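Long-range contacts in acetylxylan esterase A (Aspergillus awamori, PDB 5X6S), which removes acetyl side groups from the backbone of acetylated xylans, a serine esterase reaction in the breakdown of plant cell-wall polysaccharide: residues A138-S143 and R193-H198; N209-C214 and G251-G256. One frame throughout, in Å; residues are numbered along the deposited sequence.

Contact 1 of 2, residues A138-S143 and R193-H198; sequences AATVYS and RMQIYH
Tyr-142 and Tyr-197 share a first torsion, chi1 -71° in each, which turns both rings the same way; their pairing in register puts both on one face of the sheet, so they lie side by side. They form an offset stack with centroids 4.5 Å apart and planes at 21°; CE1 of Tyr-142 sits over one face of the Tyr-197 ring, toward its rim. On that face Gln-195 is fully extended, CG anti to the backbone N, which carries its amide alongside Thr-140. Thr-140 OG1 donates to Gln-195 OE1 at 2.9 Å from above the carbonyl plane, while its CG2 meets the edge of the Tyr-197 ring. At the start of the strands, still on this face, Ala-138 CB lies over one face of the Arg-193 guanidinium, whose NH2 is hydrogen-bonded to Trp-271 O. Five backbone hydrogen bonds join the strands, the straightest from Tyr-197 N to Val-141 O (2.7 Å, 165° at the hydrogen). On the other face Val-141 CG2 presses tightly on Ile-196 CD1 at 3.5 Å, and the doubly bent Met-194 chain lays SD and CE against Ala-139 CB. This is a parallel strand pair in the central sheet of the alpha/beta-hydrolase fold. Strand 113-118 flanks 138-142; helix 265-272 packs on the Thr-140 face, where Asp-268 and the His-264 amide hold Tyr-142 OH, and helices 120-131 and 208-221 on the Val-141 face.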
loop_
_atom_site.group_PDB
_atom_site.type_symbol
_atom_site.label_atom_id
_atom_site.label_comp_id
_atom_site.label_asym_id
_atom_site.label_seq_id
_atom_site.Cartn_x
_atom_site.Cartn_y
_atom_site.Cartn_z
ATOM N N ALA A 138 -3.760 4.602 -8.095
ATOM C CA ALA A 138 -4.657 5.493 -8.877
ATOM C C ALA A 138 -5.666 4.655 -9.572
ATOM O O ALA A 138 -5.439 3.422 -9.758
ATOM C CB ALA A 138 -3.876 6.334 -9.904
ATOM N N ALA A 139 -6.769 5.281 -9.962
ATOM C CA ALA A 139 -7.896 4.640 -10.611
ATOM C C ALA A 139 -8.451 5.552 -11.655
ATOM O O ALA A 139 -8.461 6.795 -11.431
ATOM C CB ALA A 139 -8.999 4.346 -9.633
ATOM N N THR A 140 -8.967 4.973 -12.750
ATOM C CA THR A 140 -9.646 5.757 -13.824
ATOM C C THR A 140 -11.017 5.163 -14.024
ATOM O O THR A 140 -11.148 3.953 -14.292
ATOM C CB THR A 140 -8.795 5.813 -15.151
ATOM O OG1 THR A 140 -7.553 6.501 -14.915
ATOM C CG2 THR A 140 -9.545 6.548 -16.290
ATOM N N VAL A 141 -12.047 5.986 -13.940
ATOM C CA VAL A 141 -13.436 5.587 -14.004
ATOM C C VAL A 141 -14.042 6.095 -15.316
ATOM O O VAL A 141 -14.092 7.335 -15.552
ATOM C CB VAL A 141 -14.228 6.126 -12.771
ATOM C CG1 VAL A 141 -15.682 5.784 -12.793
ATOM C CG2 VAL A 141 -13.588 5.641 -11.457
ATOM N N TYR A 142 -14.428 5.159 -16.180
ATOM C CA TYR A 142 -15.133 5.468 -17.450
ATOM C C TYR A 142 -16.656 5.253 -17.328
ATOM O O TYR A 142 -17.180 4.146 -17.542
ATOM C CB TYR A 142 -14.556 4.685 -18.656
ATOM C CG TYR A 142 -13.210 5.155 -19.069
ATOM C CD1 TYR A 142 -13.065 6.358 -19.790
ATOM C CD2 TYR A 142 -12.052 4.448 -18.741
ATOM C CE1 TYR A 142 -11.825 6.827 -20.140
ATOM C CE2 TYR A 142 -10.766 4.936 -19.122
ATOM C CZ TYR A 142 -10.684 6.108 -19.837
ATOM O OH TYR A 142 -9.496 6.620 -20.236
ATOM N N SER A 143 -17.383 6.335 -16.980
ATOM C CA SER A 143 -18.872 6.273 -16.954
ATOM C C SER A 143 -19.418 5.263 -15.959
ATOM O O SER A 143 -19.958 4.209 -16.335
ATOM C CB SER A 143 -19.439 5.989 -18.350
ATOM O OG SER A 143 -18.864 6.855 -19.333
ATOM N N ARG A 193 -5.413 7.895 -6.215
ATOM C CA ARG A 193 -5.762 9.136 -6.925
ATOM C C ARG A 193 -6.859 8.783 -7.947
ATOM O O ARG A 193 -6.680 7.856 -8.740
ATOM C CB ARG A 193 -4.540 9.694 -7.610
ATOM C CG ARG A 193 -3.385 10.016 -6.706
ATOM C CD ARG A 193 -2.173 10.529 -7.527
ATOM N NE ARG A 193 -1.438 9.459 -8.241
ATOM C CZ ARG A 193 -1.567 9.187 -9.540
ATOM N NH1 ARG A 193 -2.388 9.887 -10.283
ATOM N NH2 ARG A 193 -0.873 8.193 -10.089
ATOM N N MET A 194 -7.994 9.494 -7.916
ATOM C CA MET A 194 -9.148 9.197 -8.719
ATOM C C MET A 194 -9.276 10.105 -9.947
ATOM O O MET A 194 -9.189 11.320 -9.832
ATOM C CB MET A 194 -10.427 9.308 -7.905
ATOM C CG MET A 194 -10.496 8.483 -6.641
ATOM S SD MET A 194 -10.248 6.690 -6.966
ATOM C CE MET A 194 -11.697 6.349 -7.890
ATOM N N GLN A 195 -9.538 9.499 -11.101
ATOM C CA GLN A 195 -9.836 10.212 -12.343
ATOM C C GLN A 195 -11.139 9.697 -12.869
ATOM O O GLN A 195 -11.282 8.483 -13.158
ATOM C CB GLN A 195 -8.725 9.970 -13.365
ATOM C CG GLN A 195 -8.924 10.649 -14.686
ATOM C CD GLN A 195 -7.779 10.326 -15.645
ATOM O OE1 GLN A 195 -7.586 9.154 -16.045
ATOM N NE2 GLN A 195 -6.986 11.337 -15.982
ATOM N N ILE A 196 -12.117 10.600 -12.998
ATOM C CA ILE A 196 -13.515 10.265 -13.293
ATOM C C ILE A 196 -13.951 10.859 -14.644
ATOM O O ILE A 196 -14.031 12.091 -14.780
ATOM C CB ILE A 196 -14.453 10.803 -12.176
ATOM C CG1 ILE A 196 -13.902 10.469 -10.791
ATOM C CG2 ILE A 196 -15.925 10.397 -12.401
ATOM C CD1 ILE A 196 -13.727 8.976 -10.471
ATOM N N TYR A 197 -14.253 10.006 -15.630
ATOM C CA TYR A 197 -14.802 10.428 -16.912
ATOM C C TYR A 197 -16.306 10.184 -16.956
ATOM O O TYR A 197 -16.802 9.188 -16.445
ATOM C CB TYR A 197 -14.218 9.616 -18.068
ATOM C CG TYR A 197 -12.771 9.860 -18.445
ATOM C CD1 TYR A 197 -11.705 9.213 -17.781
ATOM C CD2 TYR A 197 -12.457 10.687 -19.520
ATOM C CE1 TYR A 197 -10.373 9.409 -18.194
ATOM C CE2 TYR A 197 -11.128 10.859 -19.949
ATOM C CZ TYR A 197 -10.095 10.229 -19.293
ATOM O OH TYR A 197 -8.807 10.428 -19.754
ATOM N N HIS A 198 -17.039 11.036 -17.659
ATOM C CA HIS A 198 -18.464 10.810 -17.883
ATOM C C HIS A 198 -18.883 11.641 -19.099
ATOM O O HIS A 198 -18.303 12.689 -19.355
ATOM C CB HIS A 198 -19.308 11.191 -16.663
ATOM C CG HIS A 198 -20.510 10.321 -16.447
ATOM N ND1 HIS A 198 -20.554 9.364 -15.461
ATOM C CD2 HIS A 198 -21.681 10.205 -17.127
ATOM C CE1 HIS A 198 -21.681 8.686 -15.540
ATOM N NE2 HIS A 198 -22.398 9.196 -16.531
#

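Contact 2 of 2, residues N209-C214 and G251-G256; sequences NYYETC and GIFATG
Helix 209-214 lies over strand 251-254 with their axes 9.8 Å apart and nearly antiparallel, at 173°. No hydrogen bond crosses between them; the contact is made by aromatic rings and a glycine. Tyr-210 has CG anti to the backbone N (chi1 167°), which drops its ring from the helix onto the strand. Its OH reaches the backbone of Gly-251, 3.2 Å from CA, on the side where a side chain would have pointed at the helix, so the bare glycine allows this close approach. Phe-253 also has CG anti to N, and its CD1 comes over one face of the Tyr-210 ring, 3.5 Å from Tyr-210 CD2. The two rings meet obliquely, with planes at 39°. Cys-214 SG lies over the opposite face of Tyr-210, offset toward the rim, so the ring is held between sulfur and phenyl. Tyr-211 completes the cluster from the next helix position: its OH sits over the centre of the Phe-253 ring, 3.7 Å from Phe-253 CE2, and the two side chains cross at about a right angle. Tyr-210 CD2 in turn stands over the centre of the Tyr-211 ring. Tyr-225 touches Tyr-211, and Ser-200 touches Phe-253. This is helix-on-sheet packing of an alpha/beta-hydrolase fold, an aromatic cluster clasping a helix to a strand of the central sheet.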
loop_
_atom_site.group_PDB
_atom_site.type_symbol
_atom_site.label_atom_id
_atom_site.label_comp_id
_atom_site.label_asym_id
_atom_site.label_seq_id
_atom_site.Cartn_x
_atom_site.Cartn_y
_atom_site.Cartn_z
ATOM N N ASN A 209 -24.576 11.479 -11.893
ATOM C CA ASN A 209 -23.637 10.542 -11.304
ATOM C C ASN A 209 -22.212 10.948 -11.448
ATOM O O ASN A 209 -21.391 10.637 -10.595
ATOM C CB ASN A 209 -23.857 9.146 -11.874
ATOM C CG ASN A 209 -25.162 8.557 -11.441
ATOM O OD1 ASN A 209 -25.426 8.421 -10.234
ATOM N ND2 ASN A 209 -25.972 8.146 -12.410
ATOM N N TYR A 210 -21.866 11.697 -12.499
ATOM C CA TYR A 210 -20.538 12.249 -12.550
ATOM C C TYR A 210 -20.328 13.184 -11.398
ATOM O O TYR A 210 -19.282 13.175 -10.737
ATOM C CB TYR A 210 -20.296 12.994 -13.892
ATOM C CG TYR A 210 -19.069 13.861 -13.936
ATOM C CD1 TYR A 210 -17.812 13.325 -14.175
ATOM C CD2 TYR A 210 -19.163 15.252 -13.801
ATOM C CE1 TYR A 210 -16.699 14.115 -14.217
ATOM C CE2 TYR A 210 -18.049 16.057 -13.866
ATOM C CZ TYR A 210 -16.817 15.498 -14.070
ATOM O OH TYR A 210 -15.679 16.293 -14.130
ATOM N N TYR A 211 -21.304 14.054 -11.158
ATOM C CA TYR A 211 -21.104 15.075 -10.116
ATOM C C TYR A 211 -21.130 14.435 -8.732
ATOM O O TYR A 211 -20.373 14.825 -7.867
ATOM C CB TYR A 211 -22.161 16.194 -10.250
ATOM C CG TYR A 211 -21.974 16.942 -11.565
ATOM C CD1 TYR A 211 -20.938 17.838 -11.738
ATOM C CD2 TYR A 211 -22.786 16.643 -12.667
ATOM C CE1 TYR A 211 -20.769 18.507 -12.968
ATOM C CE2 TYR A 211 -22.596 17.275 -13.883
ATOM C CZ TYR A 211 -21.583 18.190 -14.026
ATOM O OH TYR A 211 -21.385 18.803 -15.249
ATOM N N GLU A 212 -22.000 13.449 -8.557
ATOM C CA GLU A 212 -22.086 12.691 -7.272
ATOM C C GLU A 212 -20.780 11.976 -6.954
ATOM O O GLU A 212 -20.364 11.915 -5.830
ATOM C CB GLU A 212 -23.236 11.720 -7.309
ATOM C CG GLU A 212 -24.592 12.412 -7.466
ATOM C CD GLU A 212 -24.746 13.603 -6.496
ATOM O OE1 GLU A 212 -24.828 13.386 -5.257
ATOM O OE2 GLU A 212 -24.750 14.756 -6.988
ATOM N N THR A 213 -20.107 11.477 -7.974
ATOM C CA THR A 213 -18.799 10.815 -7.798
ATOM C C THR A 213 -17.699 11.798 -7.447
ATOM O O THR A 213 -16.848 11.525 -6.586
ATOM C CB THR A 213 -18.423 9.995 -9.071
ATOM O OG1 THR A 213 -19.459 9.032 -9.369
ATOM C CG2 THR A 213 -17.112 9.294 -8.874
ATOM N N CYS A 214 -17.671 12.956 -8.123
ATOM C CA CYS A 214 -16.676 13.956 -7.830
ATOM C C CYS A 214 -16.879 14.524 -6.420
ATOM O O CYS A 214 -15.905 14.762 -5.711
ATOM C CB CYS A 214 -16.738 15.065 -8.889
ATOM S SG CYS A 214 -16.060 14.548 -10.519
ATOM N N GLY A 251 -11.791 15.334 -12.579
ATOM C CA GLY A 251 -12.972 14.901 -13.285
ATOM C C GLY A 251 -12.834 15.339 -14.748
ATOM O O GLY A 251 -12.283 16.416 -15.012
ATOM N N ILE A 252 -13.338 14.516 -15.664
ATOM C CA ILE A 252 -13.269 14.835 -17.099
ATOM C C ILE A 252 -14.674 14.656 -17.644
ATOM O O ILE A 252 -15.204 13.549 -17.699
ATOM C CB ILE A 252 -12.195 13.977 -17.849
ATOM C CG1 ILE A 252 -10.844 14.239 -17.221
ATOM C CG2 ILE A 252 -12.192 14.300 -19.348
ATOM C CD1 ILE A 252 -9.909 13.112 -17.207
ATOM N N PHE A 253 -15.328 15.775 -17.970
ATOM C CA PHE A 253 -16.701 15.742 -18.468
ATOM C C PHE A 253 -16.665 15.911 -19.989
ATOM O O PHE A 253 -16.149 16.923 -20.476
ATOM C CB PHE A 253 -17.571 16.846 -17.820
ATOM C CG PHE A 253 -19.049 16.609 -17.913
ATOM C CD1 PHE A 253 -19.642 15.507 -17.296
ATOM C CD2 PHE A 253 -19.886 17.537 -18.559
ATOM C CE1 PHE A 253 -21.018 15.333 -17.325
ATOM C CE2 PHE A 253 -21.270 17.354 -18.625
ATOM C CZ PHE A 253 -21.851 16.246 -18.014
ATOM N N ALA A 254 -17.212 14.917 -20.691
ATOM C CA ALA A 254 -17.201 14.859 -22.178
ATOM C C ALA A 254 -18.555 15.311 -22.763
ATOM O O ALA A 254 -19.521 14.564 -22.812
ATOM C CB ALA A 254 -16.884 13.440 -22.635
ATOM N N THR A 255 -18.618 16.566 -23.192
ATOM C CA THR A 255 -19.839 17.085 -23.783
ATOM C C THR A 255 -20.123 16.458 -25.137
ATOM O O THR A 255 -19.232 16.377 -26.004
ATOM C CB THR A 255 -19.785 18.645 -23.899
ATOM O OG1 THR A 255 -19.618 19.192 -22.592
ATOM C CG2 THR A 255 -21.049 19.207 -24.548
ATOM N N GLY A 256 -21.360 15.990 -25.276
ATOM C CA GLY A 256 -21.854 15.329 -26.474
ATOM C C GLY A 256 -21.589 13.840 -26.565
ATOM O O GLY A 256 -21.914 13.219 -27.570
#

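Strand 193-199 is the element common to both neighbourhoods: it pairs with 138-142 in contact 1, borders strand 249-254 on its other edge, and leads in the chain to helix 208-221 of contact 2. Ile-196 O to Ile-252 N, 2.7 Å, is a probable hydrogen bond joining the two contacts within the sheet. Contact 1 is buried near the centre of the molecule and combines backbone bonding with side-chain packing on both faces; at its C-terminal end it comes close to the presumed nucleophile Ser-119. Contact 2 lies farther out, still mostly buried but with Tyr-211 and Phe-253 partly exposed, and relies on aromatic packing between layers.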